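Local coordinates for protein phosphatase YwpJ (Bacillus subtilis, PDB 1NRW) that removes phosphate in vitro from phosphorylated five- and six-carbon sugars and nucleoside monophosphates, and more weakly from flavin mononucleotide, as a magnesium-dependent HAD-superfamily phosphatase, at residues A[13-18]-A[278-283]; A[246-251]-A[266-271]; A[190-193]-A[197-200]. All blocks are in the same frame, centred on the assembly; numbering follows the deposited sequence.

From the N terminus, the chain leaves strand 6-10 of the core HAD sheet through residues 13-18, the first half of contact 1, which closes only at 278-283 near the C terminus. The other two contacts are nested inside that long loop and follow each other in series. Contact 3 comes first, a tight loop joining the end of helix 182-192 to the edge strand 198-201 of the second, six-stranded sheet. Contact 2 then joins helix 245-250 to the segment running from helix 262-267 into edge strand 270-271 of the core sheet. The centres of contacts 1 and 2 are about 16 Å apart; the centre of contact 3 lies about 30 Å from that of contact 1, across the chain's centre.

Contact 1 of 3, residues A[13-18]-A[278-283]; sequences GTLLNS and HGVAHM
Val280 meets the backbone of Thr14 and Leu15 with one methyl: CG2 lies 3.5 Å from Thr14 O and 3.8 Å from Leu15 CA. The same methyl touches Thr14 CG2 at 3.8 Å, the two side chains crossing at about a right angle. The other branch, Val280 CG1, is more loosely set against Leu15 CD1, 4.3 Å away. One water completes the junction, donating to Thr14 O at 2.7 Å and accepting from Val280 N at 3.2 Å, so a carbonyl of helix 11-15 is joined through water to an amide in the first turn of helix 279-286. With Thr14 CG2 anti to the backbone N (OG1 at chi1 -63°), the methyl faces Val280 while OG1 bonds to Asp240 OD1. Asp240 is a ligand of the bound calcium, together with Asp10, Asp12 and Ser241, so Thr14 is a second-shell residue that links this packing to the metal site. Asn26 of helix 24-35 binds both Leu15 O and Ala281 N through its side-chain amide. Ile9 touches Thr14, Leu15 and Val280, placing helix 279-286 against the core sheet beside the short helix 11-15 that follows strand 6-10, whose last residue, Asp10, is probably the nucleophile.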
loop_
_atom_site.group_PDB
_atom_site.type_symbol
_atom_site.label_atom_id
_atom_site.label_comp_id
_atom_site.label_asym_id
_atom_site.label_seq_id
_atom_site.Cartn_x
_atom_site.Cartn_y
_atom_site.Cartn_z
ATOM N N GLY A 13 -5.309 -7.056 -2.044
ATOM C CA GLY A 13 -4.892 -8.274 -2.723
ATOM C C GLY A 13 -4.189 -9.316 -1.875
ATOM O O GLY A 13 -3.770 -10.359 -2.384
ATOM N N THR A 14 -4.074 -9.048 -0.580
ATOM C CA THR A 14 -3.386 -9.957 0.326
ATOM C C THR A 14 -4.266 -10.216 1.547
ATOM O O THR A 14 -4.957 -11.241 1.600
ATOM C CB THR A 14 -2.014 -9.344 0.707
ATOM O OG1 THR A 14 -1.225 -9.221 -0.486
ATOM C CG2 THR A 14 -1.256 -10.212 1.712
ATOM N N LEU A 15 -4.262 -9.304 2.519
ATOM C CA LEU A 15 -5.115 -9.483 3.693
ATOM C C LEU A 15 -6.577 -9.348 3.267
ATOM O O LEU A 15 -7.453 -10.069 3.756
ATOM C CB LEU A 15 -4.808 -8.432 4.767
ATOM C CG LEU A 15 -5.647 -8.544 6.048
ATOM C CD1 LEU A 15 -5.310 -9.854 6.764
ATOM C CD2 LEU A 15 -5.370 -7.350 6.959
ATOM N N LEU A 16 -6.841 -8.415 2.360
ATOM C CA LEU A 16 -8.206 -8.206 1.887
ATOM C C LEU A 16 -8.555 -9.136 0.736
ATOM O O LEU A 16 -7.719 -9.400 -0.131
ATOM C CB LEU A 16 -8.384 -6.761 1.417
ATOM C CG LEU A 16 -8.115 -5.684 2.477
ATOM C CD1 LEU A 16 -8.247 -4.311 1.846
ATOM C CD2 LEU A 16 -9.089 -5.829 3.640
ATOM N N ASN A 17 -9.788 -9.639 0.728
ATOM C CA ASN A 17 -10.218 -10.486 -0.371
ATOM C C ASN A 17 -10.704 -9.574 -1.497
ATOM O O ASN A 17 -10.563 -8.347 -1.410
ATOM C CB ASN A 17 -11.315 -11.473 0.067
ATOM C CG ASN A 17 -12.597 -10.797 0.522
ATOM O OD1 ASN A 17 -12.821 -9.604 0.305
ATOM N ND2 ASN A 17 -13.473 -11.586 1.143
ATOM N N SER A 18 -11.279 -10.159 -2.543
ATOM C CA SER A 18 -11.736 -9.385 -3.693
ATOM C C SER A 18 -12.936 -8.475 -3.421
ATOM O O SER A 18 -13.338 -7.688 -4.284
ATOM C CB SER A 18 -12.021 -10.321 -4.875
ATOM O OG SER A 18 -13.013 -11.279 -4.554
ATOM N N HIS A 278 -8.183 -17.209 1.615
ATOM C CA HIS A 278 -7.547 -16.959 2.907
ATOM C C HIS A 278 -6.064 -17.303 2.949
ATOM O O HIS A 278 -5.585 -17.923 3.906
ATOM C CB HIS A 278 -8.302 -17.723 4.002
ATOM C CG HIS A 278 -9.789 -17.634 3.865
ATOM N ND1 HIS A 278 -10.587 -18.739 3.653
ATOM C CD2 HIS A 278 -10.614 -16.563 3.832
ATOM C CE1 HIS A 278 -11.839 -18.350 3.490
ATOM N NE2 HIS A 278 -11.884 -17.034 3.594
ATOM N N GLY A 279 -5.340 -16.873 1.919
ATOM C CA GLY A 279 -3.911 -17.132 1.845
ATOM C C GLY A 279 -3.133 -16.665 3.062
ATOM O O GLY A 279 -2.186 -17.321 3.496
ATOM N N VAL A 280 -3.512 -15.523 3.626
ATOM C CA VAL A 280 -2.804 -15.032 4.801
ATOM C C VAL A 280 -2.958 -16.019 5.960
ATOM O O VAL A 280 -1.980 -16.340 6.641
ATOM C CB VAL A 280 -3.303 -13.624 5.208
ATOM C CG1 VAL A 280 -2.680 -13.212 6.525
ATOM C CG2 VAL A 280 -2.920 -12.615 4.116
ATOM N N ALA A 281 -4.174 -16.512 6.181
ATOM C CA ALA A 281 -4.398 -17.484 7.248
ATOM C C ALA A 281 -3.611 -18.771 6.952
ATOM O O ALA A 281 -2.977 -19.342 7.847
ATOM C CB ALA A 281 -5.885 -17.795 7.381
ATOM N N HIS A 282 -3.642 -19.221 5.697
ATOM C CA HIS A 282 -2.917 -20.434 5.314
ATOM C C HIS A 282 -1.430 -20.284 5.616
ATOM O O HIS A 282 -0.797 -21.206 6.129
ATOM C CB HIS A 282 -3.117 -20.753 3.824
ATOM C CG HIS A 282 -2.240 -21.862 3.323
ATOM N ND1 HIS A 282 -0.978 -21.642 2.818
ATOM C CD2 HIS A 282 -2.427 -23.204 3.296
ATOM C CE1 HIS A 282 -0.423 -22.800 2.500
ATOM N NE2 HIS A 282 -1.282 -23.764 2.780
HETATM N N MSE A 283 -0.871 -19.122 5.299
HETATM C CA MSE A 283 0.540 -18.889 5.567
HETATM C C MSE A 283 0.822 -18.988 7.067
HETATM O O MSE A 283 1.783 -19.626 7.489
HETATM C CB MSE A 283 0.958 -17.510 5.072
HETATM C CG MSE A 283 2.356 -17.126 5.513
HETATM SE SE MSE A 283 2.645 -15.243 5.322
HETATM C CE MSE A 283 1.310 -14.623 6.570
HETATM O O HOH W 1 -5.868 -13.730 2.286
#

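Contact 2 of 3, residues A[246-251]-A[266-271]; sequences SMLEAA and SIADAV
Ile267 reaches helix 245-250 with the end of its longer branch: CD1 lies 4.1 Å from Glu249 CG and 4.2 Å from Leu248 CB. One methyl thus sits against two successive residues of the helix, close to the root of one side chain and to the aliphatic part of the other. The torsions of Ile267 bring it there. CG1 stands between the backbone N and the carbonyl carbon (chi1 67°), and the branch then runs out extended to CD1. Leu248 sets out toward the other segment at CB, but takes an unusual first torsion (chi1 -93°), away from the staggered positions. From there its CD2 meets Ala268 CB at 4.2 Å, while its CB remains beside Ile267. Glu249 has CG anti to the carbonyl carbon and an extended chain beyond it, which leads the carboxylate away from the methyl; OE2 makes a long, weak ion pair with Lys245.

Ala268 follows the end of helix 262-267, and Asp269 leads into strand 270-271, with OD2 bound to Gly254 N. On an adjacent face of helix 245-250, Met247, a selenomethionine, packs on helix 217-227 and on strands 235-239 and 6-10. The helix thus lies on the core sheet and also meets the segment that enters its edge strand 270-271, as helices pack on the sheet of a Rossmann-like HAD domain.

All the touching atoms across the contact are carbons, so the join depends on methyl and methylene surfaces rather than on polar bonds, and the charge of Glu249 is kept at its margin.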
loop_
_atom_site.group_PDB
_atom_site.type_symbol
_atom_site.label_atom_id
_atom_site.label_comp_id
_atom_site.label_asym_id
_atom_site.label_seq_id
_atom_site.Cartn_x
_atom_site.Cartn_y
_atom_site.Cartn_z
ATOM N N SER A 246 10.170 -5.093 -2.387
ATOM C CA SER A 246 11.197 -4.730 -1.418
ATOM C C SER A 246 11.003 -5.333 -0.033
ATOM O O SER A 246 11.989 -5.624 0.649
ATOM C CB SER A 246 11.326 -3.203 -1.306
ATOM O OG SER A 246 10.160 -2.600 -0.771
HETATM N N MSE A 247 9.763 -5.541 0.407
HETATM C CA MSE A 247 9.616 -6.112 1.738
HETATM C C MSE A 247 9.808 -7.626 1.735
HETATM O O MSE A 247 10.273 -8.184 2.725
HETATM C CB MSE A 247 8.299 -5.691 2.411
HETATM C CG MSE A 247 7.052 -6.421 2.019
HETATM SE SE MSE A 247 5.634 -5.848 3.240
HETATM C CE MSE A 247 4.137 -6.408 2.154
ATOM N N LEU A 248 9.480 -8.295 0.629
ATOM C CA LEU A 248 9.724 -9.735 0.561
ATOM C C LEU A 248 11.240 -9.921 0.555
ATOM O O LEU A 248 11.768 -10.833 1.194
ATOM C CB LEU A 248 9.138 -10.354 -0.711
ATOM C CG LEU A 248 7.724 -10.935 -0.604
ATOM C CD1 LEU A 248 6.716 -9.800 -0.423
ATOM C CD2 LEU A 248 7.406 -11.746 -1.861
ATOM N N GLU A 249 11.936 -9.046 -0.164
ATOM C CA GLU A 249 13.394 -9.117 -0.241
ATOM C C GLU A 249 14.027 -8.839 1.120
ATOM O O GLU A 249 15.003 -9.487 1.505
ATOM C CB GLU A 249 13.922 -8.111 -1.269
ATOM C CG GLU A 249 13.398 -8.324 -2.680
ATOM C CD GLU A 249 13.909 -7.280 -3.663
ATOM O OE1 GLU A 249 13.840 -6.074 -3.346
ATOM O OE2 GLU A 249 14.371 -7.668 -4.756
ATOM N N ALA A 250 13.464 -7.887 1.855
ATOM C CA ALA A 250 13.991 -7.529 3.167
ATOM C C ALA A 250 13.750 -8.599 4.230
ATOM O O ALA A 250 14.615 -8.843 5.074
ATOM C CB ALA A 250 13.391 -6.203 3.623
ATOM N N ALA A 251 12.583 -9.237 4.186
ATOM C CA ALA A 251 12.221 -10.260 5.168
ATOM C C ALA A 251 13.040 -11.545 5.065
ATOM O O ALA A 251 13.545 -11.890 3.999
ATOM C CB ALA A 251 10.736 -10.600 5.043
ATOM N N SER A 266 8.075 -15.196 -8.353
ATOM C CA SER A 266 9.442 -15.564 -8.711
ATOM C C SER A 266 10.474 -15.367 -7.601
ATOM O O SER A 266 11.326 -16.229 -7.382
ATOM C CB SER A 266 9.876 -14.785 -9.955
ATOM O OG SER A 266 11.222 -15.069 -10.292
ATOM N N ILE A 267 10.400 -14.244 -6.893
ATOM C CA ILE A 267 11.367 -13.969 -5.833
ATOM C C ILE A 267 10.991 -14.540 -4.472
ATOM O O ILE A 267 11.802 -14.519 -3.546
ATOM C CB ILE A 267 11.588 -12.452 -5.656
ATOM C CG1 ILE A 267 10.312 -11.805 -5.115
ATOM C CG2 ILE A 267 11.989 -11.827 -6.987
ATOM C CD1 ILE A 267 10.486 -10.367 -4.687
ATOM N N ALA A 268 9.770 -15.050 -4.346
ATOM C CA ALA A 268 9.302 -15.596 -3.074
ATOM C C ALA A 268 9.946 -16.920 -2.678
ATOM O O ALA A 268 10.345 -17.713 -3.531
ATOM C CB ALA A 268 7.786 -15.753 -3.106
ATOM N N ASP A 269 10.036 -17.139 -1.370
ATOM C CA ASP A 269 10.602 -18.362 -0.799
ATOM C C ASP A 269 9.474 -19.367 -0.572
ATOM O O ASP A 269 9.710 -20.568 -0.422
ATOM C CB ASP A 269 11.265 -18.052 0.542
ATOM C CG ASP A 269 12.315 -16.969 0.435
ATOM O OD1 ASP A 269 13.351 -17.214 -0.217
ATOM O OD2 ASP A 269 12.106 -15.871 0.998
ATOM N N ALA A 270 8.248 -18.856 -0.533
ATOM C CA ALA A 270 7.067 -19.679 -0.315
ATOM C C ALA A 270 5.884 -19.034 -1.025
ATOM O O ALA A 270 5.880 -17.824 -1.266
ATOM C CB ALA A 270 6.780 -19.803 1.186
ATOM N N VAL A 271 4.892 -19.846 -1.378
ATOM C CA VAL A 271 3.702 -19.344 -2.056
ATOM C C VAL A 271 2.496 -19.888 -1.317
ATOM O O VAL A 271 2.446 -21.075 -0.981
ATOM C CB VAL A 271 3.641 -19.810 -3.532
ATOM C CG1 VAL A 271 2.428 -19.197 -4.228
ATOM C CG2 VAL A 271 4.924 -19.413 -4.257
#

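Contact 3 of 3, residues A[190-193]-A[197-200]; sequences KRYE and DLTL
A short connection brings strand 198-201 back beside the last residues of helix 182-192, the CA atoms of Glu193 and Leu200 lying 6.3 Å apart. Into this corner comes Leu200 CD2, 3.6 Å from Glu193 N and 3.9 Å from Tyr192 C, so the methyl rests on the backbone that joins the two residues. It also meets Glu193 CB at 4.0 Å. With CG anti to the backbone N (chi1 168°), Leu200 reaches the backbone of Tyr192 and Glu193. Two residues earlier on the strand, Leu198 presents CD1 to Tyr192 CD1 at 3.9 Å, an oblique approach to the ring.

CG of Arg191 lies over one face of the Tyr192 ring, 3.8 Å above the plane and offset toward the rim. Arg191 NE donates to Tyr192 OH (3.1 Å, N-H...O angle 147°), with the oxygen in the guanidinium plane, and Arg191 makes a cation-pi contact with Trp96. Were Tyr192 an alanine, Leu198 CD1 would probably lose its ring partner and Arg191 NE its acceptor in the hydroxyl. Ile93 and Arg89 of helix 87-99 touch both Tyr192 and Leu198, while Leu210 of the neighbouring strand 207-212 touches Tyr192 and Leu200. The six-stranded sheet with its covering helices is consistent with the cap domain of Cof-family HAD phosphatases.

The chemistry is divided: apolar carbon contacts seat the helix on the sheet's edge strand, whereas the tyrosine hydroxyl is engaged by its own helix, a bond likely to limit the ring's movement against Leu198.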
loop_
_atom_site.group_PDB
_atom_site.type_symbol
_atom_site.label_atom_id
_atom_site.label_comp_id
_atom_site.label_asym_id
_atom_site.label_seq_id
_atom_site.Cartn_x
_atom_site.Cartn_y
_atom_site.Cartn_z
ATOM N N LYS A 190 9.711 5.850 -17.037
ATOM C CA LYS A 190 11.008 6.262 -17.575
ATOM C C LYS A 190 11.524 7.539 -16.923
ATOM O O LYS A 190 12.728 7.704 -16.707
ATOM C CB LYS A 190 10.917 6.497 -19.086
ATOM C CG LYS A 190 10.614 5.266 -19.915
ATOM C CD LYS A 190 10.544 5.626 -21.394
ATOM C CE LYS A 190 10.146 4.428 -22.246
ATOM N NZ LYS A 190 10.024 4.789 -23.687
ATOM N N ARG A 191 10.604 8.444 -16.616
ATOM C CA ARG A 191 10.954 9.722 -16.013
ATOM C C ARG A 191 11.526 9.631 -14.602
ATOM O O ARG A 191 12.409 10.407 -14.243
ATOM C CB ARG A 191 9.723 10.636 -16.008
ATOM C CG ARG A 191 9.983 12.052 -15.512
ATOM C CD ARG A 191 8.701 12.877 -15.535
ATOM N NE ARG A 191 8.906 14.237 -15.041
ATOM C CZ ARG A 191 9.505 15.202 -15.730
ATOM N NH1 ARG A 191 9.958 14.963 -16.953
ATOM N NH2 ARG A 191 9.654 16.407 -15.195
ATOM N N TYR A 192 11.045 8.677 -13.808
ATOM C CA TYR A 192 11.500 8.551 -12.425
ATOM C C TYR A 192 12.271 7.290 -12.053
ATOM O O TYR A 192 12.780 7.188 -10.937
ATOM C CB TYR A 192 10.294 8.689 -11.493
ATOM C CG TYR A 192 9.584 10.011 -11.646
ATOM C CD1 TYR A 192 10.164 11.189 -11.179
ATOM C CD2 TYR A 192 8.355 10.094 -12.299
ATOM C CE1 TYR A 192 9.538 12.421 -11.360
ATOM C CE2 TYR A 192 7.722 11.322 -12.486
ATOM C CZ TYR A 192 8.321 12.480 -12.015
ATOM O OH TYR A 192 7.708 13.699 -12.194
ATOM N N GLU A 193 12.381 6.340 -12.974
ATOM C CA GLU A 193 13.071 5.096 -12.660
ATOM C C GLU A 193 14.537 5.273 -12.253
ATOM O O GLU A 193 15.093 4.419 -11.563
ATOM C CB GLU A 193 12.950 4.110 -13.830
ATOM C CG GLU A 193 13.777 4.436 -15.062
ATOM C CD GLU A 193 13.505 3.469 -16.207
ATOM O OE1 GLU A 193 13.163 2.301 -15.925
ATOM O OE2 GLU A 193 13.639 3.868 -17.384
ATOM N N ASP A 197 16.680 10.077 -5.568
ATOM C CA ASP A 197 16.093 10.686 -4.382
ATOM C C ASP A 197 14.662 10.193 -4.167
ATOM O O ASP A 197 13.982 10.630 -3.243
ATOM C CB ASP A 197 16.094 12.214 -4.514
ATOM C CG ASP A 197 15.295 12.701 -5.712
ATOM O OD1 ASP A 197 15.482 12.151 -6.817
ATOM O OD2 ASP A 197 14.485 13.639 -5.553
ATOM N N LEU A 198 14.219 9.269 -5.012
ATOM C CA LEU A 198 12.857 8.749 -4.919
ATOM C C LEU A 198 12.763 7.233 -4.992
ATOM O O LEU A 198 13.700 6.554 -5.416
ATOM C CB LEU A 198 12.009 9.328 -6.054
ATOM C CG LEU A 198 11.845 10.846 -6.139
ATOM C CD1 LEU A 198 11.146 11.210 -7.451
ATOM C CD2 LEU A 198 11.053 11.344 -4.937
ATOM N N THR A 199 11.614 6.715 -4.565
ATOM C CA THR A 199 11.315 5.290 -4.630
ATOM C C THR A 199 10.149 5.203 -5.623
ATOM O O THR A 199 9.136 5.888 -5.457
ATOM C CB THR A 199 10.861 4.718 -3.263
ATOM O OG1 THR A 199 11.977 4.668 -2.362
ATOM C CG2 THR A 199 10.302 3.311 -3.432
ATOM N N LEU A 200 10.310 4.396 -6.666
ATOM C CA LEU A 200 9.269 4.231 -7.680
ATOM C C LEU A 200 8.724 2.808 -7.674
ATOM O O LEU A 200 9.476 1.845 -7.834
ATOM C CB LEU A 200 9.825 4.550 -9.074
ATOM C CG LEU A 200 8.937 4.155 -10.269
ATOM C CD1 LEU A 200 7.654 4.977 -10.262
ATOM C CD2 LEU A 200 9.697 4.376 -11.573
#